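Side-chain contacts in type II toxin-antitoxin system RelE/ParE family toxin (Pyrococcus horikoshii, PDB 1WMI), which probably acts as the toxin of a type II toxin-antitoxin pair of the RelE/ParE family, held in check by a bound antitoxin partner: residues Y3-H8 and E28-L33; V12-S17 and L80-R85; F43-L48 and V66-N71. All coordinates share one frame; numbering follows the deposited sequence.

Overall arrangement
All three contacts draw on one mixed sheet, ordered 4-8, 76-83, 65-71, 54-60, 46-49. Contact 1 packs the end of helix 20-33 against strand 4-8, outermost in this chain but continued by a strand of another protein chain; contact 2 sets helix 9-15 against strand 76-83, and contact 3 joins the region of strand 46-49 to strand 65-71. Their centres lie about 14 Å (1 and 2), 12 Å (1 and 3) and 15 Å (2 and 3) apart. Along the chain contacts 1 and 2 alternate, while contact 3 follows contact 1 and is nested within contact 2. The N-terminal strand and two helices pack on a sheet completed by the later strands, giving one compact toxin domain.

Contact 1 of 3, residues Y3-H8 and E28-L33; sequences YRVKIH and EFRDIL
Val5 supplies the apolar part of this contact. Its CG2 lies 4.1 Å from Leu33 CB, and the two side chains cross at about a right angle. The other methyl, CG1, stands anti to the backbone N (chi1 -177°) and faces Arg30, 4.3 Å from its CG, an approach to the aliphatic stem of the arginine and not to its charged end. Leu33 carries the hydrophobic layer further, its CD2 lying 3.6 Å above the plane of the Phe29 ring, offset toward the rim, while its side chain also touches Ile77 and Ile79 of the neighbouring strand.

Contacts with carbonyl oxygens form a second class. Val5 CG2 is 4.1 Å from Arg30 O, and Tyr3 CD2 is 3.9 Å from Leu33 O, which approaches the phenol ring obliquely. These are packing distances. The phenol OH has its hydrogen-bond partner in a polar side chain of another protein chain, presumably the antitoxin.

The Arg30-Asp31 salt bridge lies within helix 20-33; no ionic pair joins the two segments. Arg30 NH1 meets Asp31 OD2 at 2.8 Å on the syn side, 26° out of the carboxylate plane, and a weaker bond from Arg30 NE reaches the same oxygen. Arg30 NH2 is hydrogen-bonded to the backbone of the other protein chain.

Between strand 4-8 and helix 20-33, then, the contact is made by van der Waals packing, of Val5 on Leu33 and the Arg30 stem and of the Tyr3 ring on a carbonyl oxygen; the ionic ends are directed elsewhere, consistent with a buried core seam of the RelE/ParE toxin fold whose outer polar groups serve partner binding.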
loop_
_atom_site.group_PDB
_atom_site.type_symbol
_atom_site.label_atom_id
_atom_site.label_comp_id
_atom_site.label_asym_id
_atom_site.label_seq_id
_atom_site.Cartn_x
_atom_site.Cartn_y
_atom_site.Cartn_z
ATOM N N TYR A 3 -13.201 -8.930 17.080
ATOM C CA TYR A 3 -14.095 -8.092 16.281
ATOM C C TYR A 3 -15.136 -8.911 15.525
ATOM O O TYR A 3 -14.856 -10.005 15.051
ATOM C CB TYR A 3 -13.288 -7.278 15.261
ATOM C CG TYR A 3 -12.327 -6.276 15.860
ATOM C CD1 TYR A 3 -12.722 -4.962 16.119
ATOM C CD2 TYR A 3 -11.034 -6.650 16.198
ATOM C CE1 TYR A 3 -11.845 -4.046 16.700
ATOM C CE2 TYR A 3 -10.154 -5.751 16.776
ATOM C CZ TYR A 3 -10.566 -4.453 17.027
ATOM O OH TYR A 3 -9.680 -3.578 17.600
ATOM N N ARG A 4 -16.338 -8.367 15.403
ATOM C CA ARG A 4 -17.397 -9.044 14.674
ATOM C C ARG A 4 -17.302 -8.541 13.231
ATOM O O ARG A 4 -17.295 -7.327 12.988
ATOM C CB ARG A 4 -18.751 -8.696 15.286
ATOM C CG ARG A 4 -19.849 -9.702 15.000
ATOM C CD ARG A 4 -20.920 -9.641 16.092
ATOM N NE ARG A 4 -21.942 -10.681 15.964
ATOM C CZ ARG A 4 -22.951 -10.641 15.101
ATOM N NH1 ARG A 4 -23.830 -11.639 15.061
ATOM N NH2 ARG A 4 -23.091 -9.604 14.284
ATOM N N VAL A 5 -17.196 -9.471 12.283
ATOM C CA VAL A 5 -17.081 -9.114 10.875
ATOM C C VAL A 5 -18.377 -9.341 10.115
ATOM O O VAL A 5 -18.976 -10.422 10.182
ATOM C CB VAL A 5 -15.963 -9.933 10.174
ATOM C CG1 VAL A 5 -15.815 -9.489 8.730
ATOM C CG2 VAL A 5 -14.649 -9.757 10.912
ATOM N N LYS A 6 -18.803 -8.315 9.386
ATOM C CA LYS A 6 -20.026 -8.394 8.594
ATOM C C LYS A 6 -19.726 -8.096 7.126
ATOM O O LYS A 6 -18.805 -7.344 6.792
ATOM C CB LYS A 6 -21.078 -7.412 9.131
ATOM C CG LYS A 6 -21.592 -7.762 10.526
ATOM C CD LYS A 6 -22.368 -6.605 11.155
ATOM C CE LYS A 6 -23.708 -6.334 10.467
ATOM N NZ LYS A 6 -24.836 -7.169 10.988
ATOM N N ILE A 7 -20.512 -8.706 6.252
ATOM C CA ILE A 7 -20.335 -8.533 4.825
ATOM C C ILE A 7 -21.624 -8.010 4.224
ATOM O O ILE A 7 -22.711 -8.476 4.566
ATOM C CB ILE A 7 -19.972 -9.871 4.163
ATOM C CG1 ILE A 7 -18.844 -10.537 4.953
ATOM C CG2 ILE A 7 -19.544 -9.640 2.730
ATOM C CD1 ILE A 7 -18.374 -11.832 4.370
ATOM N N HIS A 8 -21.501 -7.029 3.335
ATOM C CA HIS A 8 -22.675 -6.467 2.696
ATOM C C HIS A 8 -23.184 -7.490 1.694
ATOM O O HIS A 8 -22.398 -8.192 1.058
ATOM C CB HIS A 8 -22.340 -5.149 1.996
ATOM C CG HIS A 8 -23.544 -4.440 1.454
ATOM N ND1 HIS A 8 -24.313 -4.962 0.441
ATOM C CD2 HIS A 8 -24.128 -3.275 1.814
ATOM C CE1 HIS A 8 -25.328 -4.147 0.198
ATOM N NE2 HIS A 8 -25.237 -3.118 1.018
ATOM N N GLU A 28 -9.571 -16.197 4.873
ATOM C CA GLU A 28 -8.424 -16.014 5.759
ATOM C C GLU A 28 -8.386 -14.558 6.187
ATOM O O GLU A 28 -8.078 -14.242 7.337
ATOM C CB GLU A 28 -7.096 -16.367 5.082
ATOM C CG GLU A 28 -5.931 -16.226 6.061
ATOM C CD GLU A 28 -4.568 -16.213 5.406
ATOM O OE1 GLU A 28 -4.298 -15.306 4.586
ATOM O OE2 GLU A 28 -3.762 -17.108 5.723
ATOM N N PHE A 29 -8.705 -13.671 5.247
ATOM C CA PHE A 29 -8.735 -12.243 5.518
ATOM C C PHE A 29 -9.780 -12.007 6.607
ATOM O O PHE A 29 -9.549 -11.240 7.529
ATOM C CB PHE A 29 -9.090 -11.478 4.241
ATOM C CG PHE A 29 -9.135 -9.987 4.407
ATOM C CD1 PHE A 29 -8.053 -9.295 4.945
ATOM C CD2 PHE A 29 -10.240 -9.264 3.967
ATOM C CE1 PHE A 29 -8.066 -7.910 5.038
ATOM C CE2 PHE A 29 -10.263 -7.877 4.055
ATOM C CZ PHE A 29 -9.173 -7.202 4.591
ATOM N N ARG A 30 -10.922 -12.678 6.499
ATOM C CA ARG A 30 -11.980 -12.556 7.504
ATOM C C ARG A 30 -11.488 -13.063 8.863
ATOM O O ARG A 30 -11.715 -12.432 9.895
ATOM C CB ARG A 30 -13.208 -13.375 7.104
ATOM C CG ARG A 30 -14.255 -13.474 8.210
ATOM C CD ARG A 30 -15.112 -14.735 8.091
ATOM N NE ARG A 30 -14.301 -15.946 8.167
ATOM C CZ ARG A 30 -14.761 -17.185 8.005
ATOM N NH1 ARG A 30 -13.921 -18.205 8.094
ATOM N NH2 ARG A 30 -16.049 -17.408 7.756
ATOM N N ASP A 31 -10.827 -14.214 8.860
ATOM C CA ASP A 31 -10.324 -14.798 10.103
ATOM C C ASP A 31 -9.312 -13.870 10.780
ATOM O O ASP A 31 -9.316 -13.708 12.000
ATOM C CB ASP A 31 -9.683 -16.166 9.819
ATOM C CG ASP A 31 -10.713 -17.241 9.497
ATOM O OD1 ASP A 31 -10.312 -18.341 9.063
ATOM O OD2 ASP A 31 -11.922 -16.996 9.687
ATOM N N ILE A 32 -8.444 -13.255 9.983
ATOM C CA ILE A 32 -7.445 -12.349 10.532
ATOM C C ILE A 32 -8.079 -11.046 11.016
ATOM O O ILE A 32 -7.710 -10.507 12.062
ATOM C CB ILE A 32 -6.348 -12.054 9.488
ATOM C CG1 ILE A 32 -5.536 -13.331 9.246
ATOM C CG2 ILE A 32 -5.468 -10.915 9.966
ATOM C CD1 ILE A 32 -4.537 -13.252 8.132
ATOM N N LEU A 33 -9.044 -10.549 10.260
ATOM C CA LEU A 33 -9.745 -9.312 10.604
ATOM C C LEU A 33 -10.375 -9.357 12.006
ATOM O O LEU A 33 -10.432 -8.339 12.712
ATOM C CB LEU A 33 -10.825 -9.048 9.548
ATOM C CG LEU A 33 -10.677 -7.843 8.612
ATOM C CD1 LEU A 33 -9.225 -7.639 8.202
ATOM C CD2 LEU A 33 -11.576 -8.058 7.407
#

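Contact 2 of 3, residues V12-S17 and L80-R85; sequences VKALQS and LKLKPR
A single methyl, Leu82 CD1, makes both cross-segment contacts here, reaching Ala14 CB at 3.9 Å and Leu15 CD1 also at 3.9 Å. Its position follows from two well-staggered torsions: CG lies anti to the carbonyl carbon (chi1 -52°), and CD1 continues in an extended line from CA (chi2 -178°), so the branch projects from strand 76-83 toward helix 9-15. Ala14 meets it directly, because its CB bond points at the strand and the short side chain ends there. Leu15 begins otherwise: its CB bond runs alongside the strand, and only the end of the side chain swings nearer, crossing Leu82 at about a right angle. Its first torsion, chi1 -124°, falls away from the staggered positions.

Topologically, this is the N-terminal helix of the RelE/ParE toxin fold packing on the last strand of the sheet, just past a classic beta bulge at which Leu80 and Lys81 both face Ile67. Ala14 and Leu82 form the nearest CA pair, 7.9 Å apart. Leu82 also touches Val66 on the adjacent strand 65-71. Farther along, Lys83 NZ forms a salt bridge with an acidic side chain of another protein chain, while Pro84 O accepts a hydrogen bond from Arg65 NE.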
loop_
_atom_site.group_PDB
_atom_site.type_symbol
_atom_site.label_atom_id
_atom_site.label_comp_id
_atom_site.label_asym_id
_atom_site.label_seq_id
_atom_site.Cartn_x
_atom_site.Cartn_y
_atom_site.Cartn_z
ATOM N N VAL A 12 -21.267 -10.445 -0.863
ATOM C CA VAL A 12 -21.455 -11.892 -0.803
ATOM C C VAL A 12 -21.749 -12.427 -2.208
ATOM O O VAL A 12 -21.219 -13.457 -2.616
ATOM C CB VAL A 12 -22.630 -12.274 0.152
ATOM C CG1 VAL A 12 -22.940 -13.772 0.053
ATOM C CG2 VAL A 12 -22.267 -11.916 1.593
ATOM N N LYS A 13 -22.582 -11.710 -2.953
ATOM C CA LYS A 13 -22.940 -12.129 -4.302
ATOM C C LYS A 13 -21.732 -12.097 -5.231
ATOM O O LYS A 13 -21.491 -13.045 -5.973
ATOM C CB LYS A 13 -24.045 -11.227 -4.863
ATOM C CG LYS A 13 -24.549 -11.638 -6.245
ATOM C CD LYS A 13 -25.505 -10.600 -6.822
ATOM C CE LYS A 13 -26.150 -11.106 -8.103
ATOM N NZ LYS A 13 -25.122 -11.547 -9.091
ATOM N N ALA A 14 -20.973 -11.006 -5.179
ATOM C CA ALA A 14 -19.788 -10.849 -6.027
ATOM C C ALA A 14 -18.728 -11.908 -5.727
ATOM O O ALA A 14 -17.953 -12.305 -6.604
ATOM C CB ALA A 14 -19.199 -9.449 -5.838
ATOM N N LEU A 15 -18.726 -12.359 -4.476
ATOM C CA LEU A 15 -17.789 -13.354 -3.965
ATOM C C LEU A 15 -17.906 -14.699 -4.663
ATOM O O LEU A 15 -16.961 -15.483 -4.692
ATOM C CB LEU A 15 -18.033 -13.536 -2.464
ATOM C CG LEU A 15 -16.895 -13.331 -1.462
ATOM C CD1 LEU A 15 -15.972 -12.192 -1.887
ATOM C CD2 LEU A 15 -17.517 -13.060 -0.092
ATOM N N GLN A 16 -19.064 -14.967 -5.242
ATOM C CA GLN A 16 -19.275 -16.239 -5.902
ATOM C C GLN A 16 -18.649 -16.345 -7.296
ATOM O O GLN A 16 -18.589 -17.431 -7.877
ATOM C CB GLN A 16 -20.763 -16.514 -5.979
ATOM C CG GLN A 16 -21.070 -17.947 -6.261
ATOM C CD GLN A 16 -22.542 -18.187 -6.395
ATOM O OE1 GLN A 16 -23.156 -17.826 -7.400
ATOM N NE2 GLN A 16 -23.129 -18.791 -5.375
ATOM N N SER A 17 -18.183 -15.220 -7.825
ATOM C CA SER A 17 -17.560 -15.193 -9.144
ATOM C C SER A 17 -16.088 -15.540 -9.019
ATOM O O SER A 17 -15.400 -15.764 -10.010
ATOM C CB SER A 17 -17.695 -13.801 -9.764
ATOM O OG SER A 17 -19.051 -13.433 -9.940
ATOM N N LEU A 80 -17.399 -3.469 2.939
ATOM C CA LEU A 80 -18.262 -2.643 2.108
ATOM C C LEU A 80 -18.350 -3.053 0.640
ATOM O O LEU A 80 -19.451 -3.237 0.119
ATOM C CB LEU A 80 -17.844 -1.174 2.216
ATOM C CG LEU A 80 -18.133 -0.495 3.563
ATOM C CD1 LEU A 80 -19.539 -0.855 4.042
ATOM C CD2 LEU A 80 -17.129 -0.941 4.585
ATOM N N LYS A 81 -17.213 -3.186 -0.039
ATOM C CA LYS A 81 -17.242 -3.576 -1.446
ATOM C C LYS A 81 -15.918 -4.101 -1.984
ATOM O O LYS A 81 -14.886 -4.035 -1.315
ATOM C CB LYS A 81 -17.695 -2.400 -2.317
ATOM C CG LYS A 81 -16.668 -1.290 -2.430
ATOM C CD LYS A 81 -17.057 -0.279 -3.488
ATOM C CE LYS A 81 -17.083 -0.898 -4.876
ATOM N NZ LYS A 81 -17.380 0.139 -5.913
ATOM N N LEU A 82 -15.970 -4.631 -3.205
ATOM C CA LEU A 82 -14.796 -5.184 -3.871
ATOM C C LEU A 82 -14.443 -4.312 -5.057
ATOM O O LEU A 82 -15.294 -3.591 -5.576
ATOM C CB LEU A 82 -15.083 -6.596 -4.373
ATOM C CG LEU A 82 -15.651 -7.593 -3.367
ATOM C CD1 LEU A 82 -15.822 -8.948 -4.041
ATOM C CD2 LEU A 82 -14.719 -7.698 -2.169
ATOM N N LYS A 83 -13.184 -4.386 -5.478
ATOM C CA LYS A 83 -12.694 -3.626 -6.621
ATOM C C LYS A 83 -11.642 -4.428 -7.395
ATOM O O LYS A 83 -10.990 -5.321 -6.841
ATOM C CB LYS A 83 -12.106 -2.288 -6.162
ATOM C CG LYS A 83 -13.141 -1.317 -5.603
ATOM C CD LYS A 83 -12.485 -0.021 -5.148
ATOM C CE LYS A 83 -12.423 1.032 -6.254
ATOM N NZ LYS A 83 -13.719 1.750 -6.406
ATOM N N PRO A 84 -11.473 -4.121 -8.695
ATOM C CA PRO A 84 -10.505 -4.804 -9.560
ATOM C C PRO A 84 -9.083 -4.680 -9.031
ATOM O O PRO A 84 -8.844 -4.013 -8.029
ATOM C CB PRO A 84 -10.675 -4.088 -10.899
ATOM C CG PRO A 84 -12.092 -3.668 -10.880
ATOM C CD PRO A 84 -12.256 -3.146 -9.472
ATOM N N ARG A 85 -8.148 -5.326 -9.721
ATOM C CA ARG A 85 -6.730 -5.308 -9.369
ATOM C C ARG A 85 -6.325 -3.861 -9.121
ATOM O O ARG A 85 -5.516 -3.552 -8.233
ATOM C CB ARG A 85 -5.900 -5.827 -10.546
ATOM C CG ARG A 85 -4.700 -6.670 -10.169
ATOM C CD ARG A 85 -5.132 -8.097 -9.921
ATOM N NE ARG A 85 -4.733 -9.022 -10.982
ATOM C CZ ARG A 85 -3.913 -10.051 -10.796
ATOM N NH1 ARG A 85 -3.406 -10.282 -9.593
ATOM N NH2 ARG A 85 -3.602 -10.852 -11.806
#

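Contact 3 of 3, residues F43-L48 and V66-N71; sequences FDVIKL and VIYSVN
Leu48 lays its CD2 methyl against the Ile67 side chain, 3.6 Å from CG2 and 4.1 Å from CD1, so that one leucine branch touches both methyls of the isoleucine. The two side chains cross at about a right angle. In the five-stranded RelE/ParE sheet their strands are not neighbours: strand 54-60 runs between 46-49 and 65-71, and the nearest CA pair, Leu48 and Ile67, is 8.8 Å apart. The contact therefore bridges a strand by side chains alone.

Ile67 is staggered, CG2 anti to the backbone N and CG1 beside that N (chi1 -60°). Leu48 is less regular; its second torsion of 26° lies off the staggered positions, at the residue where the chain turns a corner. Both side chains also border another protein chain: Leu48 packs on its backbone and Ile67 on an apolar side chain, which places this pair against the other chain, presumably the antitoxin.

A second, looser meeting involves Tyr68. Its CB bond does not point at segment 43-48, yet with chi1 at 65° the ring carries its far end nearer, and the ring also meets that of Tyr57. The hydroxyl is hydrogen-bonded to Pro37 O, and Val45 CG1 packs 4.2 Å from Tyr68 OH.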
loop_
_atom_site.group_PDB
_atom_site.type_symbol
_atom_site.label_atom_id
_atom_site.label_comp_id
_atom_site.label_asym_id
_atom_site.label_seq_id
_atom_site.Cartn_x
_atom_site.Cartn_y
_atom_site.Cartn_z
ATOM N N PHE A 43 -1.770 -7.562 4.144
ATOM C CA PHE A 43 -2.730 -7.196 3.117
ATOM C C PHE A 43 -2.569 -5.808 2.514
ATOM O O PHE A 43 -3.521 -5.258 1.957
ATOM C CB PHE A 43 -4.142 -7.378 3.666
ATOM C CG PHE A 43 -4.500 -8.807 3.930
ATOM C CD1 PHE A 43 -4.756 -9.673 2.873
ATOM C CD2 PHE A 43 -4.554 -9.300 5.229
ATOM C CE1 PHE A 43 -5.060 -11.011 3.098
ATOM C CE2 PHE A 43 -4.857 -10.637 5.468
ATOM C CZ PHE A 43 -5.111 -11.495 4.396
ATOM N N ASP A 44 -1.373 -5.240 2.642
ATOM C CA ASP A 44 -1.054 -3.929 2.068
ATOM C C ASP A 44 -2.195 -2.938 2.266
ATOM O O ASP A 44 -2.511 -2.150 1.376
ATOM C CB ASP A 44 -0.775 -4.104 0.570
ATOM C CG ASP A 44 0.165 -3.049 0.015
ATOM O OD1 ASP A 44 0.522 -2.100 0.753
ATOM O OD2 ASP A 44 0.550 -3.172 -1.171
ATOM N N VAL A 45 -2.807 -2.970 3.440
ATOM C CA VAL A 45 -3.932 -2.098 3.728
ATOM C C VAL A 45 -3.569 -0.631 3.960
ATOM O O VAL A 45 -2.522 -0.320 4.530
ATOM C CB VAL A 45 -4.714 -2.612 4.964
ATOM C CG1 VAL A 45 -5.057 -4.090 4.795
ATOM C CG2 VAL A 45 -3.892 -2.417 6.208
ATOM N N ILE A 46 -4.453 0.263 3.513
ATOM C CA ILE A 46 -4.268 1.701 3.695
ATOM C C ILE A 46 -5.539 2.327 4.269
ATOM O O ILE A 46 -6.650 1.897 3.950
ATOM C CB ILE A 46 -3.958 2.412 2.369
ATOM C CG1 ILE A 46 -5.112 2.202 1.384
ATOM C CG2 ILE A 46 -2.644 1.904 1.800
ATOM C CD1 ILE A 46 -4.972 2.998 0.104
ATOM N N LYS A 47 -5.380 3.336 5.121
ATOM C CA LYS A 47 -6.538 4.009 5.698
ATOM C C LYS A 47 -7.052 5.074 4.733
ATOM O O LYS A 47 -6.373 6.076 4.476
ATOM C CB LYS A 47 -6.187 4.667 7.032
ATOM C CG LYS A 47 -7.384 5.304 7.727
ATOM C CD LYS A 47 -7.042 5.746 9.144
ATOM C CE LYS A 47 -6.018 6.872 9.142
ATOM N NZ LYS A 47 -5.698 7.365 10.511
ATOM N N LEU A 48 -8.248 4.841 4.199
ATOM C CA LEU A 48 -8.884 5.760 3.266
ATOM C C LEU A 48 -9.356 6.976 4.037
ATOM O O LEU A 48 -8.829 8.077 3.873
ATOM C CB LEU A 48 -10.091 5.092 2.596
ATOM C CG LEU A 48 -9.981 4.292 1.290
ATOM C CD1 LEU A 48 -8.594 3.725 1.099
ATOM C CD2 LEU A 48 -11.028 3.192 1.313
ATOM N N VAL A 66 -10.459 -5.070 -1.413
ATOM C CA VAL A 66 -11.664 -5.014 -0.604
ATOM C C VAL A 66 -11.623 -3.762 0.259
ATOM O O VAL A 66 -10.589 -3.444 0.856
ATOM C CB VAL A 66 -11.812 -6.263 0.314
ATOM C CG1 VAL A 66 -11.719 -7.541 -0.505
ATOM C CG2 VAL A 66 -10.749 -6.251 1.383
ATOM N N ILE A 67 -12.740 -3.040 0.299
ATOM C CA ILE A 67 -12.853 -1.837 1.115
ATOM C C ILE A 67 -13.783 -2.138 2.285
ATOM O O ILE A 67 -14.865 -2.697 2.105
ATOM C CB ILE A 67 -13.410 -0.646 0.308
ATOM C CG1 ILE A 67 -12.479 -0.337 -0.864
ATOM C CG2 ILE A 67 -13.514 0.582 1.201
ATOM C CD1 ILE A 67 -12.822 0.962 -1.602
ATOM N N TYR A 68 -13.358 -1.766 3.486
ATOM C CA TYR A 68 -14.142 -2.047 4.678
ATOM C C TYR A 68 -14.047 -0.951 5.717
ATOM O O TYR A 68 -13.187 -0.076 5.637
ATOM C CB TYR A 68 -13.686 -3.377 5.293
ATOM C CG TYR A 68 -12.267 -3.389 5.836
ATOM C CD1 TYR A 68 -12.012 -3.142 7.179
ATOM C CD2 TYR A 68 -11.188 -3.698 5.007
ATOM C CE1 TYR A 68 -10.718 -3.207 7.694
ATOM C CE2 TYR A 68 -9.892 -3.767 5.509
ATOM C CZ TYR A 68 -9.664 -3.523 6.857
ATOM O OH TYR A 68 -8.390 -3.608 7.365
ATOM N N SER A 69 -14.944 -1.000 6.693
ATOM C CA SER A 69 -14.947 -0.015 7.758
ATOM C C SER A 69 -14.690 -0.676 9.099
ATOM O O SER A 69 -14.965 -1.860 9.287
ATOM C CB SER A 69 -16.283 0.714 7.799
ATOM O OG SER A 69 -17.349 -0.203 7.938
ATOM N N VAL A 70 -14.151 0.099 10.030
ATOM C CA VAL A 70 -13.874 -0.399 11.366
ATOM C C VAL A 70 -14.534 0.543 12.352
ATOM O O VAL A 70 -14.233 1.738 12.388
ATOM C CB VAL A 70 -12.350 -0.459 11.670
ATOM C CG1 VAL A 70 -12.116 -0.918 13.115
ATOM C CG2 VAL A 70 -11.665 -1.407 10.712
ATOM N N ASN A 71 -15.463 -0.002 13.126
ATOM C CA ASN A 71 -16.172 0.757 14.141
ATOM C C ASN A 71 -15.500 0.307 15.422
ATOM O O ASN A 71 -15.800 -0.768 15.946
ATOM C CB ASN A 71 -17.646 0.366 14.155
ATOM C CG ASN A 71 -18.494 1.307 14.981
ATOM O OD1 ASN A 71 -17.978 2.181 15.670
ATOM N ND2 ASN A 71 -19.807 1.124 14.922
#